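Local coordinates for protein VMB-1 (Vibrio alginolyticus, PDB 6JV4) that probably hydrolyses beta-lactam antibiotics to substituted beta-amino acids, as a periplasmic subclass B1 metallo-beta-lactamase with two zinc ions in its active site, at residues L214-T217 against Q218-L222; K62-I65 against E66-E69. All coordinates share one frame; numbering follows the deposited sequence.

Contact 1. Residues L214-T217 against Q218-L222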
# COMPACT_ATOMS: atom_id res chain seq x y z
N LEU A 214 -7.26 -2.48 12.34
CA LEU A 214 -6.49 -3.73 12.44
C LEU A 214 -7.34 -4.80 13.12
O LEU A 214 -7.34 -5.95 12.70
CB LEU A 214 -5.22 -3.48 13.24
CG LEU A 214 -4.26 -2.41 12.74
CD1 LEU A 214 -3.07 -2.38 13.66
CD2 LEU A 214 -3.87 -2.60 11.28
N LYS A 215 -7.97 -4.42 14.24
CA LYS A 215 -8.81 -5.36 15.04
C LYS A 215 -10.02 -5.79 14.21
O LYS A 215 -10.40 -6.97 14.29
CB LYS A 215 -9.25 -4.69 16.35
CG LYS A 215 -8.16 -4.56 17.41
CD LYS A 215 -6.98 -3.73 16.96
CE LYS A 215 -5.90 -3.61 18.02
NZ LYS A 215 -6.32 -2.72 19.13
N HIS A 216 -10.59 -4.85 13.45
CA HIS A 216 -11.77 -5.15 12.61
C HIS A 216 -11.37 -6.20 11.56
O HIS A 216 -12.11 -7.15 11.35
CB HIS A 216 -12.31 -3.86 11.99
CG HIS A 216 -13.51 -4.11 11.14
ND1 HIS A 216 -14.68 -4.72 11.64
CD2 HIS A 216 -13.67 -4.01 9.81
CE1 HIS A 216 -15.56 -4.84 10.64
NE2 HIS A 216 -14.94 -4.43 9.51
N THR A 217 -10.28 -5.95 10.86
CA THR A 217 -9.79 -6.85 9.80
C THR A 217 -9.49 -8.24 10.39
O THR A 217 -9.88 -9.27 9.77
CB THR A 217 -8.55 -6.29 9.11
OG1 THR A 217 -8.99 -5.07 8.50
CG2 THR A 217 -8.01 -7.25 8.07
N GLN A 218 -8.89 -8.32 11.57
CA GLN A 218 -8.59 -9.61 12.22
C GLN A 218 -9.92 -10.36 12.44
O GLN A 218 -10.01 -11.53 12.11
CB GLN A 218 -7.84 -9.35 13.52
CG GLN A 218 -7.42 -10.62 14.23
CD GLN A 218 -6.62 -10.26 15.46
OE1 GLN A 218 -7.15 -9.58 16.36
NE2 GLN A 218 -5.36 -10.65 15.46
N ALA A 219 -10.95 -9.64 12.91
CA ALA A 219 -12.27 -10.25 13.19
C ALA A 219 -12.94 -10.69 11.88
O ALA A 219 -13.55 -11.81 11.83
CB ALA A 219 -13.16 -9.33 13.99
N LEU A 220 -12.81 -9.90 10.81
CA LEU A 220 -13.37 -10.30 9.50
C LEU A 220 -12.71 -11.60 9.04
O LEU A 220 -13.44 -12.48 8.48
CB LEU A 220 -13.13 -9.24 8.43
CG LEU A 220 -13.97 -7.96 8.56
CD1 LEU A 220 -13.58 -6.98 7.50
CD2 LEU A 220 -15.43 -8.25 8.47
N ALA A 221 -11.40 -11.72 9.22
CA ALA A 221 -10.68 -12.92 8.75
C ALA A 221 -11.10 -14.12 9.61
O ALA A 221 -11.30 -15.24 9.08
CB ALA A 221 -9.20 -12.72 8.71
N LEU A 222 -11.23 -13.92 10.92
CA LEU A 222 -11.65 -15.03 11.79
C LEU A 222 -13.07 -15.46 11.42
O LEU A 222 -13.32 -16.71 11.38
CB LEU A 222 -11.52 -14.59 13.24
CG LEU A 222 -10.10 -14.49 13.76
CD1 LEU A 222 -10.11 -13.72 15.08
CD2 LEU A 222 -9.36 -15.84 13.91
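H216 and L220 meet one turn apart along the helix. The isobutyl group of L220 lies over one face of the imidazole, with CG 4.1 Å from the centroid of the H216 ring in a CH-pi contact. CG sits toward the rim of the ring, and L220 CD1 comes to 3.5 Å from H216 NE2. The ring reaches L220 because H216 CG is turned anti to the backbone N (chi1 -179°). NE2 is hydrogen-bonded to O of N170, outside the turn, while L220 lies over one face of the ring. Four backbone hydrogen bonds join the two segments. N of Q218 donates to O of L214 at 3.0 Å, and N of A219 to O of K215 at 3.1 Å. N of L220 reaches O of H216 at 2.9 Å. N of A221 reaches O of T217, also at 2.9 Å. This is regular i to i+4 bonding within the helix 212-226, the last helix of the alpha-beta/beta-alpha metallo-beta-lactamase fold. The helix packs on helix 184-194, where T217 touches W184 and M188. T217 is buried, yet its hydroxyl has two partners: OG1 is hydrogen-bonded to O of L213, a turn back, and to N of K166. Its side chain is about 8 Å from that of the zinc ligand H144. Q218 stretches out from the helix in an extended chain, and its NE2 is hydrogen-bonded to OE1 of Q189 and O of P185.

Contact 2. Residues K62-I65 against E66-E69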
# COMPACT_ATOMS: atom_id res chain seq x y z
N LYS A 62 0.99 9.20 -13.95
CA LYS A 62 1.65 10.31 -14.69
C LYS A 62 1.25 11.64 -14.07
O LYS A 62 2.13 12.52 -13.87
CB LYS A 62 1.26 10.25 -16.17
CG LYS A 62 1.93 9.13 -16.92
CD LYS A 62 1.57 9.09 -18.39
CE LYS A 62 2.31 7.98 -19.09
NZ LYS A 62 2.14 8.05 -20.56
N GLN A 63 -0.03 11.81 -13.70
CA GLN A 63 -0.52 13.06 -13.07
C GLN A 63 0.16 13.25 -11.71
O GLN A 63 0.54 14.40 -11.35
CB GLN A 63 -2.03 13.05 -12.93
CG GLN A 63 -2.74 13.12 -14.28
CD GLN A 63 -4.16 12.61 -14.16
OE1 GLN A 63 -4.65 12.34 -13.08
NE2 GLN A 63 -4.86 12.49 -15.29
N LEU A 64 0.35 12.15 -10.97
CA LEU A 64 0.99 12.23 -9.64
C LEU A 64 2.45 12.68 -9.81
O LEU A 64 2.90 13.54 -9.03
CB LEU A 64 0.92 10.88 -8.93
CG LEU A 64 1.48 10.89 -7.51
CD1 LEU A 64 0.81 11.95 -6.65
CD2 LEU A 64 1.35 9.50 -6.87
N ILE A 65 3.17 12.11 -10.77
CA ILE A 65 4.58 12.51 -11.04
C ILE A 65 4.62 14.00 -11.41
O ILE A 65 5.48 14.74 -10.87
CB ILE A 65 5.19 11.61 -12.12
CG1 ILE A 65 5.44 10.21 -11.56
CG2 ILE A 65 6.46 12.20 -12.74
CD1 ILE A 65 5.64 9.19 -12.62
N GLU A 66 3.69 14.46 -12.24
CA GLU A 66 3.63 15.91 -12.62
C GLU A 66 3.44 16.76 -11.37
O GLU A 66 4.12 17.80 -11.22
CB GLU A 66 2.51 16.18 -13.64
CG GLU A 66 2.81 15.65 -15.03
CD GLU A 66 1.61 15.40 -15.94
OE1 GLU A 66 1.78 14.64 -16.95
OE2 GLU A 66 0.49 15.96 -15.66
N TRP A 67 2.52 16.38 -10.48
CA TRP A 67 2.22 17.15 -9.26
C TRP A 67 3.44 17.21 -8.36
O TRP A 67 3.75 18.31 -7.86
CB TRP A 67 1.04 16.56 -8.51
CG TRP A 67 0.72 17.23 -7.22
CD1 TRP A 67 -0.09 18.31 -7.02
CD2 TRP A 67 1.13 16.80 -5.91
NE1 TRP A 67 -0.21 18.58 -5.68
CE2 TRP A 67 0.55 17.69 -4.98
CE3 TRP A 67 1.97 15.79 -5.44
CZ2 TRP A 67 0.75 17.57 -3.60
CZ3 TRP A 67 2.18 15.68 -4.08
CH2 TRP A 67 1.59 16.56 -3.18
N ILE A 68 4.11 16.07 -8.17
CA ILE A 68 5.34 16.01 -7.32
C ILE A 68 6.38 16.97 -7.90
O ILE A 68 6.92 17.78 -7.13
CB ILE A 68 5.87 14.57 -7.21
CG1 ILE A 68 4.89 13.71 -6.39
CG2 ILE A 68 7.26 14.55 -6.60
CD1 ILE A 68 5.24 12.25 -6.41
N GLU A 69 6.68 16.86 -9.19
CA GLU A 69 7.74 17.67 -9.82
C GLU A 69 7.34 19.15 -9.80
O GLU A 69 8.25 19.97 -9.57
CB GLU A 69 8.03 17.10 -11.21
CG GLU A 69 8.67 15.72 -11.13
CD GLU A 69 9.13 15.10 -12.44
OE1 GLU A 69 8.70 15.55 -13.50
OE2 GLU A 69 9.88 14.10 -12.38
O HOH W 1 4.20 12.72 -15.73
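L64 touches both W67 and I68, and these are the apolar contacts of the turn. L64 CD1 approaches the indole obliquely, 4.2 Å from W67 CE3. L64 CG lies 4.1 Å from I68 CD1. Setting L64 CG anti to the backbone N (chi1 -177°) brings the end of the side chain nearer to the following turn. The helix 58-70 is the crossover helix of a beta-alpha-beta unit between strands 48-52 and 74-79. L64, I65 and I68 form its inner face: L64 and I65 touch M51, and I68 touches A49. The W67 ring makes an edge-to-face contact with Y22. A different kind of contact sets a methyl alongside a carboxylate: I65 and E69 run side by side in the same direction, with I65 CG2 3.9 Å from E69 OE2. Among the polar contacts, E66, W67, I68 and E69 each donate a backbone N-H to the carbonyl four residues earlier. The straightest is from E69 N to I65 O, 3.0 Å with an angle of 170° at the hydrogen. O of K62 takes a second bond, from a water at 2.8 Å. The same water donates a weak bond to E66 OE1. Q63 is hydrogen-bonded through its amide to T9 and E11.

Both contacts are local turns of single helices, and both are partly buried. They lie on opposite sides of the chain's centre, with centres about 35 Å apart, and do not touch. Contact 2 belongs to the helix packed on the seven-stranded sheet, and its buried side is aliphatic, away from the zinc site. Contact 1 belongs to the C-terminal helix, which lies nearer the metals and packs on helix 184-194 and on loops. Its buried side includes a threonine hydroxyl bonded to backbone atoms. The aromatic groups differ too: an imidazole under a leucine in contact 1, an indole beside one in contact 2.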